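Local coordinates for cell cycle regulatory protein GcrA (Caulobacter crescentus, PDB 5YIU) that regulates the Caulobacter cell cycle as a transcription factor, this fragment being its small helical DNA-binding domain, at residues V12-L15 with K16-L20; V35-N38 with A39-K43. One frame throughout, in Å; residues are numbered along the deposited sequence.

Interaction 1: V12-L15 with K16-L20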
ATOM      1  N   VAL A  12      -2.311   5.950   2.210  1.00  8.17           N
ATOM      2  CA  VAL A  12      -3.048   5.075   3.114  1.00  9.43           C
ATOM      3  C   VAL A  12      -4.509   4.955   2.679  1.00  9.68           C
ATOM      4  O   VAL A  12      -5.053   3.859   2.629  1.00  9.97           O
ATOM      5  CB  VAL A  12      -2.939   5.560   4.576  1.00  7.91           C
ATOM      6  CG1 VAL A  12      -3.863   4.768   5.479  1.00 10.03           C
ATOM      7  CG2 VAL A  12      -1.487   5.444   5.066  1.00  8.64           C
ATOM      8  N   SER A  13      -5.138   6.078   2.359  1.00  8.82           N
ATOM      9  CA  SER A  13      -6.526   6.061   1.917  0.57 10.06           C
ATOM     10  C   SER A  13      -6.693   5.238   0.645  1.00  9.22           C
ATOM     11  O   SER A  13      -7.643   4.454   0.529  1.00 10.15           O
ATOM     12  CB  SER A  13      -7.028   7.487   1.707  0.57 11.02           C
ATOM     13  OG  SER A  13      -8.344   7.500   1.171  0.57 10.20           O
ATOM     14  N   THR A  14      -5.778   5.401  -0.296  1.00  9.10           N
ATOM     15  CA  THR A  14      -5.798   4.633  -1.529  1.00 10.65           C
ATOM     16  C   THR A  14      -5.604   3.139  -1.270  1.00  9.00           C
ATOM     17  O   THR A  14      -6.330   2.300  -1.810  1.00 10.43           O
ATOM     18  CB  THR A  14      -4.717   5.141  -2.487  1.00 10.52           C
ATOM     19  OG1 THR A  14      -5.037   6.482  -2.881  1.00 16.49           O
ATOM     20  CG2 THR A  14      -4.604   4.263  -3.722  1.00 14.19           C
ATOM     21  N   LEU A  15      -4.624   2.797  -0.441  1.00  8.85           N
ATOM     22  CA  LEU A  15      -4.376   1.396  -0.128  1.00  8.15           C
ATOM     23  C   LEU A  15      -5.612   0.761   0.486  1.00  9.29           C
ATOM     24  O   LEU A  15      -6.016  -0.349   0.109  1.00  7.68           O
ATOM     25  CB  LEU A  15      -3.181   1.271   0.819  1.00  8.80           C
ATOM     26  CG  LEU A  15      -2.807  -0.150   1.269  1.00  9.02           C
ATOM     27  CD1 LEU A  15      -1.298  -0.268   1.491  1.00 10.44           C
ATOM     28  CD2 LEU A  15      -3.535  -0.527   2.547  1.00 11.43           C
ATOM     29  N   LYS A  16      -6.203   1.464   1.445  1.00  7.95           N
ATOM     30  CA  LYS A  16      -7.366   0.956   2.155  1.00  8.96           C
ATOM     31  C   LYS A  16      -8.534   0.703   1.203  1.00  8.10           C
ATOM     32  O   LYS A  16      -9.121  -0.384   1.217  1.00  8.15           O
ATOM     33  CB  LYS A  16      -7.756   1.929   3.263  1.00 11.84           C
ATOM     34  CG  LYS A  16      -8.982   1.532   4.052  1.00 20.20           C
ATOM     35  CD  LYS A  16      -9.273   2.584   5.107  1.00 25.26           C
ATOM     36  CE  LYS A  16     -10.691   2.462   5.613  1.00 32.13           C
ATOM     37  NZ  LYS A  16     -11.018   3.515   6.612  1.00 34.07           N
ATOM     38  N   LYS A  17      -8.860   1.683   0.364  1.00  7.68           N
ATOM     39  CA  LYS A  17      -9.964   1.540  -0.581  0.56  9.18           C
ATOM     40  C   LYS A  17      -9.736   0.383  -1.545  1.00  7.68           C
ATOM     41  O   LYS A  17     -10.620  -0.447  -1.755  1.00  7.63           O
ATOM     42  CB  LYS A  17     -10.164   2.839  -1.368  0.56 10.23           C
ATOM     43  CG  LYS A  17     -10.759   3.982  -0.564  1.00 16.50           C
ATOM     44  CD  LYS A  17     -10.691   5.294  -1.340  1.00 20.72           C
ATOM     45  CE  LYS A  17     -11.507   6.393  -0.658  1.00 27.84           C
ATOM     46  NZ  LYS A  17     -11.615   7.623  -1.498  0.56 23.80           N
ATOM     47  N   LEU A  18      -8.545   0.323  -2.123  1.00  7.93           N
ATOM     48  CA  LEU A  18      -8.225  -0.717  -3.091  1.00  7.96           C
ATOM     49  C   LEU A  18      -8.194  -2.104  -2.460  1.00  7.53           C
ATOM     50  O   LEU A  18      -8.614  -3.092  -3.073  1.00  7.95           O
ATOM     51  CB  LEU A  18      -6.909  -0.412  -3.803  1.00 10.26           C
ATOM     52  CG  LEU A  18      -6.901   0.870  -4.636  1.00  8.82           C
ATOM     53  CD1 LEU A  18      -5.562   1.024  -5.350  1.00 12.97           C
ATOM     54  CD2 LEU A  18      -8.070   0.915  -5.631  1.00 13.36           C
ATOM     55  N   TRP A  19      -7.706  -2.183  -1.232  1.00  7.65           N
ATOM     56  CA  TRP A  19      -7.700  -3.461  -0.535  1.00  8.84           C
ATOM     57  C   TRP A  19      -9.134  -3.930  -0.284  1.00  9.11           C
ATOM     58  O   TRP A  19      -9.466  -5.092  -0.528  1.00  8.71           O
ATOM     59  CB  TRP A  19      -6.911  -3.370   0.773  1.00  8.09           C
ATOM     60  CG  TRP A  19      -6.747  -4.692   1.442  1.00  7.69           C
ATOM     61  CD1 TRP A  19      -7.476  -5.176   2.484  1.00 10.11           C
ATOM     62  CD2 TRP A  19      -5.809  -5.715   1.096  1.00  8.11           C
ATOM     63  NE1 TRP A  19      -7.042  -6.430   2.820  1.00 10.94           N
ATOM     64  CE2 TRP A  19      -6.016  -6.787   1.983  1.00  9.20           C
ATOM     65  CE3 TRP A  19      -4.814  -5.830   0.116  1.00  8.46           C
ATOM     66  CZ2 TRP A  19      -5.260  -7.957   1.932  1.00 11.92           C
ATOM     67  CZ3 TRP A  19      -4.061  -6.992   0.067  1.00 12.76           C
ATOM     68  CH2 TRP A  19      -4.290  -8.041   0.970  1.00 13.09           C
ATOM     69  N   LEU A  20      -9.984  -3.022   0.192  1.00  7.23           N
ATOM     70  CA  LEU A  20     -11.391  -3.345   0.406  1.00  8.02           C
ATOM     71  C   LEU A  20     -12.097  -3.680  -0.908  1.00  9.36           C
ATOM     72  O   LEU A  20     -13.027  -4.477  -0.912  1.00  8.56           O
ATOM     73  CB  LEU A  20     -12.105  -2.204   1.135  1.00  8.11           C
ATOM     74  CG  LEU A  20     -11.628  -1.959   2.571  1.00  9.08           C
ATOM     75  CD1 LEU A  20     -12.257  -0.674   3.107  1.00 12.46           C
ATOM     76  CD2 LEU A  20     -11.929  -3.146   3.482  1.00 11.32           C
TER

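Interaction 2: V35-N38 with A39-K43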
ATOM      1  N   VAL A  35       6.787   1.298  -4.289  1.00 11.41           N
ATOM      2  CA  VAL A  35       6.661   0.436  -3.118  1.00 13.50           C
ATOM      3  C   VAL A  35       6.430  -0.986  -3.622  1.00  9.79           C
ATOM      4  O   VAL A  35       5.870  -1.181  -4.704  1.00 12.12           O
ATOM      5  CB  VAL A  35       5.496   0.920  -2.193  1.00 10.95           C
ATOM      6  CG1 VAL A  35       4.146   0.820  -2.905  1.00 10.81           C
ATOM      7  CG2 VAL A  35       5.462   0.164  -0.876  1.00 10.24           C
ATOM      8  N   THR A  36       6.892  -1.981  -2.870  1.00 10.61           N
ATOM      9  CA  THR A  36       6.750  -3.367  -3.300  1.00 10.60           C
ATOM     10  C   THR A  36       5.499  -4.036  -2.765  1.00  9.40           C
ATOM     11  O   THR A  36       4.854  -3.562  -1.830  1.00  8.70           O
ATOM     12  CB  THR A  36       7.920  -4.231  -2.822  1.00  9.16           C
ATOM     13  OG1 THR A  36       7.935  -4.240  -1.393  1.00 12.34           O
ATOM     14  CG2 THR A  36       9.247  -3.713  -3.363  1.00 11.88           C
ATOM     15  N   ARG A  37       5.182  -5.171  -3.372  1.00  8.57           N
ATOM     16  CA  ARG A  37       4.090  -6.021  -2.946  1.00 10.09           C
ATOM     17  C   ARG A  37       4.180  -6.358  -1.454  1.00  8.68           C
ATOM     18  O   ARG A  37       3.212  -6.196  -0.702  1.00  8.57           O
ATOM     19  CB  ARG A  37       4.123  -7.295  -3.779  1.00 12.27           C
ATOM     20  CG  ARG A  37       3.123  -8.312  -3.363  1.00 14.58           C
ATOM     21  CD  ARG A  37       3.228  -9.566  -4.199  1.00 14.80           C
ATOM     22  NE  ARG A  37       2.125 -10.448  -3.851  1.00 19.07           N
ATOM     23  CZ  ARG A  37       2.142 -11.284  -2.822  1.00 17.12           C
ATOM     24  NH1 ARG A  37       3.212 -11.376  -2.063  1.00 12.12           N
ATOM     25  NH2 ARG A  37       1.086 -12.038  -2.561  1.00 21.65           N
ATOM     26  N   ASN A  38       5.348  -6.807  -1.012  1.00  7.52           N
ATOM     27  CA  ASN A  38       5.496  -7.193   0.381  1.00  7.96           C
ATOM     28  C   ASN A  38       5.362  -6.020   1.341  1.00  8.50           C
ATOM     29  O   ASN A  38       4.858  -6.184   2.453  1.00  8.14           O
ATOM     30  CB  ASN A  38       6.829  -7.908   0.604  1.00  9.06           C
ATOM     31  CG  ASN A  38       6.834  -9.320   0.046  1.00  9.16           C
ATOM     32  OD1 ASN A  38       5.820  -9.808  -0.459  1.00  9.53           O
ATOM     33  ND2 ASN A  38       7.981  -9.982   0.132  1.00 10.16           N
ATOM     34  N   ALA A  39       5.793  -4.832   0.916  1.00  7.57           N
ATOM     35  CA  ALA A  39       5.659  -3.669   1.778  1.00  6.68           C
ATOM     36  C   ALA A  39       4.182  -3.271   1.911  1.00  7.86           C
ATOM     37  O   ALA A  39       3.734  -2.860   2.989  1.00  7.85           O
ATOM     38  CB  ALA A  39       6.504  -2.511   1.267  1.00  8.83           C
ATOM     39  N   VAL A  40       3.417  -3.426   0.830  1.00  7.08           N
ATOM     40  CA  VAL A  40       1.974  -3.217   0.896  1.00  7.31           C
ATOM     41  C   VAL A  40       1.334  -4.195   1.888  1.00  7.61           C
ATOM     42  O   VAL A  40       0.518  -3.808   2.721  1.00  7.41           O
ATOM     43  CB  VAL A  40       1.332  -3.331  -0.504  1.00  6.87           C
ATOM     44  CG1 VAL A  40      -0.176  -3.466  -0.402  1.00  7.53           C
ATOM     45  CG2 VAL A  40       1.717  -2.130  -1.367  1.00  8.48           C
ATOM     46  N   ILE A  41       1.716  -5.469   1.802  1.00  7.69           N
ATOM     47  CA  ILE A  41       1.196  -6.465   2.737  1.00  8.73           C
ATOM     48  C   ILE A  41       1.491  -6.076   4.187  1.00  7.51           C
ATOM     49  O   ILE A  41       0.609  -6.121   5.047  1.00  7.22           O
ATOM     50  CB  ILE A  41       1.747  -7.876   2.429  1.00  7.66           C
ATOM     51  CG1 ILE A  41       1.145  -8.382   1.112  1.00  9.60           C
ATOM     52  CG2 ILE A  41       1.448  -8.843   3.582  1.00  9.96           C
ATOM     53  CD1 ILE A  41       1.789  -9.661   0.564  1.00 10.56           C
ATOM     54  N   GLY A  42       2.720  -5.651   4.456  1.00  7.96           N
ATOM     55  CA  GLY A  42       3.053  -5.221   5.796  1.00  7.96           C
ATOM     56  C   GLY A  42       2.174  -4.086   6.286  1.00  7.26           C
ATOM     57  O   GLY A  42       1.758  -4.063   7.454  1.00  8.51           O
ATOM     58  N   LYS A  43       1.911  -3.116   5.415  1.00  7.44           N
ATOM     59  CA  LYS A  43       1.063  -1.988   5.785  1.00  7.61           C
ATOM     60  C   LYS A  43      -0.385  -2.413   6.033  1.00  6.62           C
ATOM     61  O   LYS A  43      -1.011  -1.938   6.979  1.00  8.64           O
ATOM     62  CB  LYS A  43       1.141  -0.888   4.721  1.00  8.08           C
ATOM     63  CG  LYS A  43       0.358   0.373   5.050  1.00  7.17           C
ATOM     64  CD  LYS A  43       0.817   1.010   6.349  1.00  8.11           C
ATOM     65  CE  LYS A  43       0.176   2.371   6.533  1.00  8.27           C
ATOM     66  NZ  LYS A  43       0.575   2.988   7.834  1.00  9.82           N
TER

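Interaction 1: V12-L15 with K16-L20
V12 and K16 meet one turn apart on helix 9-21, and the first of four successive i to i+4 hydrogen bonds joins them, K16 N to V12 O at 2.9 Å. One residue on, S13 O accepts from K17 N at 3.0 Å, which continues the same backbone pattern. T14 uses its two branches differently. OG1, anti to the carbonyl carbon (chi1 -65°), turns back to the carbonyl of E10. T14 CG2, anti to the backbone N, sits 3.7 Å from L18 CD1, with the two side chains side by side and pointing the same way. L18 N also bonds T14 O at 3.0 Å, its N-H nearly straight at 168°, and L18 CG rests against the same oxygen. Replacing L18 by an alanine would probably leave T14 CG2 without its methyl partner and open a gap toward I28. L15 O takes the N-H of W19 at 2.8 Å, W19 CB lying close beside it. Around these ordinary alpha-helical bonds, T14, L18 and W19 pack on helix 25-32, and V12, L15 and W19 on helix 37-47, so helix 9-21 packs on both other helices of the small three-helix domain.

Interaction 2: V35-N38 with A39-K43
A39, in the first turn of helix 37-47, touches both V35 and T36, the two residues that lead into the helix. A39 CB stands 3.6 Å from V35 CG2 and 3.5 Å from T36 OG1. A39 N donates to T36 OG1 at 3.2 Å with an angle of 153°. From the N-cap position T36 thus makes a capping bond: its OG1 stands between the backbone N and the carbonyl carbon (chi1 62°), from where it meets an amide of the first turn, as a capping side chain does. The T36 carbonyl is used as well, accepting from V40 N. V40 CG2 packs against V35 CG1, the two valines crossing at about a right angle. In the helix-turn-helix clan to which the GcrA family belongs, a turn and a capped helix such as 37-47, following helix 25-32, are consistent with the recognition-helix position. N38 and I41 join one turn further along. The N38 side chain, with CG anti to the carbonyl carbon (chi1 -74°), lies beside that of I41 and points the same way, N38 OD1 being 4.2 Å from I41 CD1, while N38 O accepts from G42 N at 3.0 Å. I41 CD1 also lies over one face of the R37 guanidinium, 3.4 Å from R37 NH1. R37 reaches there on a chain extended from CG to NE, and it also touches A25 and S26 of helix 25-32. In the backbone, R37 O accepts from I41 N at 3.0 Å.

How the interactions relate
Read from the N terminus, interaction 1 comes first, within helix 9-21, and it is complete before the chain enters helix 25-32 and then the turn where interaction 2 begins. The two are in series: neither encloses the other, neither crosses it, and each closes only a short turn of helix. The centres of interaction 1 and interaction 2 lie about 12 Å apart on opposite sides of the chain's centre, yet side chains bridge them. L15 CD1 packs on V40 CG1 at 3.9 Å and on K43 CG, while V12 CG2 meets K43 CE. Helix 25-32, intervening in sequence, touches both, so local turns and tertiary packing together unite the three helices.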